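PDB 2DY3: alanine racemase from Corynebacterium glutamicum, which belongs to the alanine racemase family of two-domain enzymes, with a TIM-barrel N-terminal domain, and binds pyridoxal-5'-phosphate. Local coordinates for residues Ala50-Leu62 with Ile73-Asp87. Numbering follows the deposited sequence.
With PLP (pyridoxal-5'-phosphate), chain F.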
# COMPACT_ATOMS: atom_id res chain seq x y z
N ALA B 50 -22.58 -9.12 6.97
CA ALA B 50 -23.19 -9.94 8.01
C ALA B 50 -24.70 -9.73 8.03
O ALA B 50 -25.47 -10.68 8.15
CB ALA B 50 -22.60 -9.58 9.37
N ALA B 51 -25.11 -8.47 7.90
CA ALA B 51 -26.52 -8.10 7.92
C ALA B 51 -27.28 -8.59 6.69
O ALA B 51 -28.50 -8.44 6.63
CB ALA B 51 -26.65 -6.59 8.06
N HIS B 52 -26.58 -9.16 5.72
CA HIS B 52 -27.28 -9.65 4.54
C HIS B 52 -27.17 -11.13 4.21
O HIS B 52 -27.34 -11.53 3.06
CB HIS B 52 -26.92 -8.81 3.31
CG HIS B 52 -27.51 -7.43 3.34
ND1 HIS B 52 -26.89 -6.37 3.97
CD2 HIS B 52 -28.71 -6.97 2.93
CE1 HIS B 52 -27.69 -5.32 3.94
NE2 HIS B 52 -28.80 -5.66 3.32
N GLY B 53 -26.88 -11.94 5.21
CA GLY B 53 -26.82 -13.37 4.95
C GLY B 53 -25.56 -14.16 5.22
O GLY B 53 -25.64 -15.38 5.35
N ALA B 54 -24.41 -13.51 5.30
CA ALA B 54 -23.17 -14.25 5.54
C ALA B 54 -23.30 -15.18 6.75
O ALA B 54 -23.73 -14.77 7.82
CB ALA B 54 -22.00 -13.28 5.76
N ASP B 55 -22.92 -16.44 6.55
CA ASP B 55 -22.98 -17.44 7.61
C ASP B 55 -21.67 -17.48 8.38
O ASP B 55 -21.61 -17.96 9.52
CB ASP B 55 -23.24 -18.81 7.00
CG ASP B 55 -24.59 -18.89 6.33
OD1 ASP B 55 -25.60 -18.82 7.06
OD2 ASP B 55 -24.65 -19.00 5.09
N ALA B 56 -20.61 -16.98 7.74
CA ALA B 56 -19.30 -16.99 8.36
C ALA B 56 -18.35 -16.05 7.62
O ALA B 56 -18.70 -15.50 6.58
CB ALA B 56 -18.74 -18.41 8.35
N PHE B 57 -17.15 -15.88 8.17
CA PHE B 57 -16.14 -15.02 7.57
C PHE B 57 -14.79 -15.71 7.55
O PHE B 57 -14.45 -16.47 8.47
CB PHE B 57 -16.03 -13.71 8.34
CG PHE B 57 -17.21 -12.79 8.15
CD1 PHE B 57 -17.27 -11.93 7.07
CD2 PHE B 57 -18.26 -12.80 9.05
CE1 PHE B 57 -18.36 -11.10 6.87
CE2 PHE B 57 -19.36 -11.98 8.87
CZ PHE B 57 -19.41 -11.12 7.77
N GLY B 58 -14.02 -15.45 6.51
CA GLY B 58 -12.70 -16.04 6.40
C GLY B 58 -11.64 -14.96 6.28
O GLY B 58 -11.82 -13.99 5.53
N VAL B 59 -10.56 -15.10 7.05
CA VAL B 59 -9.46 -14.15 6.97
C VAL B 59 -8.16 -14.92 6.98
O VAL B 59 -8.14 -16.12 7.25
CB VAL B 59 -9.43 -13.13 8.16
CG1 VAL B 59 -10.61 -12.19 8.07
CG2 VAL B 59 -9.41 -13.88 9.49
N ALA B 60 -7.07 -14.22 6.68
CA ALA B 60 -5.76 -14.84 6.66
C ALA B 60 -5.12 -14.93 8.03
O ALA B 60 -4.76 -16.02 8.48
CB ALA B 60 -4.84 -14.09 5.72
N THR B 61 -4.98 -13.79 8.70
CA THR B 61 -4.29 -13.76 9.98
C THR B 61 -5.10 -13.72 11.27
O THR B 61 -6.30 -13.44 11.27
CB THR B 61 -3.29 -12.58 10.02
OG1 THR B 61 -4.02 -11.34 10.10
CG2 THR B 61 -2.43 -12.57 8.76
N LEU B 62 -4.40 -14.00 12.36
CA LEU B 62 -4.95 -14.00 13.71
C LEU B 62 -5.47 -12.60 14.00
O LEU B 62 -6.57 -12.43 14.52
CB LEU B 62 -3.85 -14.34 14.70
CG LEU B 62 -3.74 -15.70 15.39
CD1 LEU B 62 -4.44 -16.80 14.60
CD2 LEU B 62 -2.26 -16.01 15.60
N ILE B 73 -18.58 -8.77 14.89
CA ILE B 73 -18.98 -9.90 14.07
C ILE B 73 -19.14 -11.08 15.02
O ILE B 73 -18.21 -11.44 15.74
CB ILE B 73 -17.91 -10.24 13.01
CG1 ILE B 73 -17.75 -9.08 12.03
CG2 ILE B 73 -18.29 -11.53 12.29
CD1 ILE B 73 -19.01 -8.76 11.25
N SER B 74 -20.33 -11.68 15.03
CA SER B 74 -20.60 -12.82 15.90
C SER B 74 -20.69 -14.12 15.11
O SER B 74 -20.85 -15.19 15.68
CB SER B 74 -21.90 -12.59 16.67
OG SER B 74 -22.99 -12.39 15.79
N GLN B 75 -20.57 -14.03 13.79
CA GLN B 75 -20.62 -15.24 12.96
C GLN B 75 -19.33 -16.05 13.11
O GLN B 75 -18.32 -15.58 13.64
CB GLN B 75 -20.79 -14.88 11.48
CG GLN B 75 -22.17 -14.40 11.05
CD GLN B 75 -22.58 -13.09 11.68
OE1 GLN B 75 -21.74 -12.21 11.92
NE2 GLN B 75 -23.87 -12.93 11.95
N GLU B 76 -19.38 -17.28 12.62
CA GLU B 76 -18.24 -18.19 12.61
C GLU B 76 -17.10 -17.48 11.85
O GLU B 76 -17.34 -16.87 10.81
CB GLU B 76 -18.65 -19.47 11.88
CG GLU B 76 -17.59 -20.53 11.76
CD GLU B 76 -18.09 -21.73 10.96
OE1 GLU B 76 -19.21 -22.19 11.24
OE2 GLU B 76 -17.36 -22.20 10.06
N VAL B 77 -15.89 -17.53 12.39
CA VAL B 77 -14.73 -16.90 11.76
C VAL B 77 -13.57 -17.89 11.61
O VAL B 77 -13.20 -18.56 12.57
CB VAL B 77 -14.24 -15.68 12.58
CG1 VAL B 77 -12.93 -15.13 11.98
CG2 VAL B 77 -15.30 -14.57 12.58
N LEU B 78 -13.02 -17.98 10.40
CA LEU B 78 -11.90 -18.88 10.12
C LEU B 78 -10.63 -18.11 9.75
O LEU B 78 -10.67 -17.16 8.97
CB LEU B 78 -12.26 -19.84 8.98
CG LEU B 78 -11.18 -20.82 8.52
CD1 LEU B 78 -10.75 -21.76 9.65
CD2 LEU B 78 -11.73 -21.63 7.36
N CYS B 79 -9.51 -18.53 10.32
CA CYS B 79 -8.21 -17.91 10.10
C CYS B 79 -7.25 -19.00 9.59
O CYS B 79 -7.17 -20.08 10.17
CB CYS B 79 -7.76 -17.29 11.43
SG CYS B 79 -6.01 -17.17 11.77
N TRP B 80 -6.53 -18.74 8.50
CA TRP B 80 -5.64 -19.78 7.98
C TRP B 80 -4.14 -19.50 7.86
O TRP B 80 -3.40 -20.34 7.37
CB TRP B 80 -6.18 -20.31 6.64
CG TRP B 80 -6.52 -19.24 5.66
CD1 TRP B 80 -5.66 -18.52 4.89
CD2 TRP B 80 -7.83 -18.74 5.36
NE1 TRP B 80 -6.35 -17.60 4.14
CE2 TRP B 80 -7.68 -17.71 4.42
CE3 TRP B 80 -9.12 -19.07 5.81
CZ2 TRP B 80 -8.77 -17.00 3.91
CZ3 TRP B 80 -10.20 -18.36 5.31
CH2 TRP B 80 -10.02 -17.34 4.37
N ILE B 81 -3.69 -18.33 8.31
CA ILE B 81 -2.26 -18.02 8.26
C ILE B 81 -1.77 -17.56 9.63
O ILE B 81 -1.94 -16.40 10.01
CB ILE B 81 -1.94 -16.93 7.21
CG1 ILE B 81 -2.29 -17.42 5.80
CG2 ILE B 81 -0.45 -16.61 7.24
CD1 ILE B 81 -1.96 -16.43 4.70
N TRP B 82 -1.18 -18.49 10.36
CA TRP B 82 -0.65 -18.23 11.69
C TRP B 82 0.41 -19.29 11.97
O TRP B 82 0.52 -20.25 11.22
CB TRP B 82 -1.75 -18.35 12.75
CG TRP B 82 -2.43 -19.71 12.78
CD1 TRP B 82 -3.39 -20.16 11.92
CD2 TRP B 82 -2.20 -20.77 13.72
NE1 TRP B 82 -3.78 -21.43 12.27
CE2 TRP B 82 -3.07 -21.83 13.37
CE3 TRP B 82 -1.36 -20.93 14.82
CZ2 TRP B 82 -3.11 -23.04 14.08
CZ3 TRP B 82 -1.40 -22.13 15.53
CH2 TRP B 82 -2.27 -23.17 15.15
N THR B 83 1.19 -19.09 13.02
CA THR B 83 2.21 -20.06 13.40
C THR B 83 2.09 -20.29 14.89
O THR B 83 1.61 -19.42 15.62
CB THR B 83 3.65 -19.56 13.10
OG1 THR B 83 3.91 -18.38 13.88
CG2 THR B 83 3.81 -19.26 11.61
N PRO B 84 2.52 -21.46 15.37
CA PRO B 84 2.45 -21.82 16.79
C PRO B 84 3.25 -20.87 17.67
O PRO B 84 3.09 -20.86 18.89
CB PRO B 84 3.02 -23.23 16.81
CG PRO B 84 2.64 -23.77 15.45
CD PRO B 84 2.98 -22.60 14.56
N GLU B 85 4.12 -20.08 17.05
CA GLU B 85 4.95 -19.14 17.78
C GLU B 85 4.17 -17.89 18.17
O GLU B 85 4.59 -17.13 19.04
CB GLU B 85 6.17 -18.75 16.93
CG GLU B 85 7.11 -19.92 16.57
CD GLU B 85 6.51 -20.90 15.55
OE1 GLU B 85 5.53 -21.59 15.88
OE2 GLU B 85 7.04 -20.98 14.42
N GLN B 86 3.03 -17.67 17.52
CA GLN B 86 2.20 -16.51 17.83
C GLN B 86 1.24 -16.86 18.95
O GLN B 86 1.12 -18.02 19.34
CB GLN B 86 1.39 -16.07 16.61
CG GLN B 86 2.18 -15.90 15.34
CD GLN B 86 1.34 -15.30 14.24
OE1 GLN B 86 1.24 -14.07 14.12
NE2 GLN B 86 0.71 -16.15 13.45
N ASP B 87 0.53 -15.85 19.46
CA ASP B 87 -0.44 -16.07 20.52
C ASP B 87 -1.76 -16.53 19.90
O ASP B 87 -2.75 -15.80 19.90
CB ASP B 87 -0.66 -14.77 21.30
CG ASP B 87 -1.54 -14.96 22.52
OD1 ASP B 87 -1.78 -13.97 23.24
OD2 ASP B 87 -1.99 -16.09 22.76
N1 PLP F . -10.05 -18.90 0.39
C2 PLP F . -8.72 -18.68 0.76
C2A PLP F . -7.98 -19.75 1.54
C3 PLP F . -8.09 -17.47 0.37
O3 PLP F . -6.78 -17.24 0.71
C4 PLP F . -8.83 -16.50 -0.37
C4A PLP F . -8.19 -15.17 -0.85
C5 PLP F . -10.20 -16.78 -0.73
C6 PLP F . -10.78 -17.98 -0.34
C5A PLP F . -11.04 -15.83 -1.53
O4P PLP F . -10.83 -16.01 -2.92
P PLP F . -11.54 -15.18 -4.11
O1P PLP F . -11.33 -13.75 -3.88
O2P PLP F . -10.84 -15.68 -5.29
O3P PLP F . -12.96 -15.58 -4.00
O HOH W 1 -21.88 -18.44 12.27
O HOH W 2 -1.35 -14.96 12.06
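F57 and V77 sit side by side in two parallel neighbouring strands, 56-59 and 76-81, whose axes approach to 4.7 Å at an angle of 16°; the ladder runs from F57 N to E76 O, from L78 N to F57 O and from V59 N to L78 O, each 2.8 Å. Beyond V59 the pairing frays: W80 N reaches V59 O only weakly, and the chain turns at A60, whose O takes I81 N at 2.6 Å. Water continues the ladder at both ends, joining D55 O to E76 N and L62 N to I81 O. W80 shows how a wall of the pyridoxal-5'-phosphate pocket can be built on a strand's own backbone. With chi1 at 50°, its CG lies between backbone N and carbonyl carbon, and the indole lies over the neighbouring strand: V59 O stands 3.1 Å above the ring plane, over its centre, A60 CA makes a CH-pi contact on the same face, and PLP C2A meets the opposite one. On the other side of the sheet, F57 CD2 meets I73 CG2 at 3.5 Å, the side chains crossing at about a right angle, while Q75 OE1 lies in plane at the ring edge. L62 CD1 packs against C79 SG and W82 CB. Helix 62-70 completes this beta-alpha-beta unit of the barrel, covering V59 and V77, and strands 28-32 and 97-100 flank the pair.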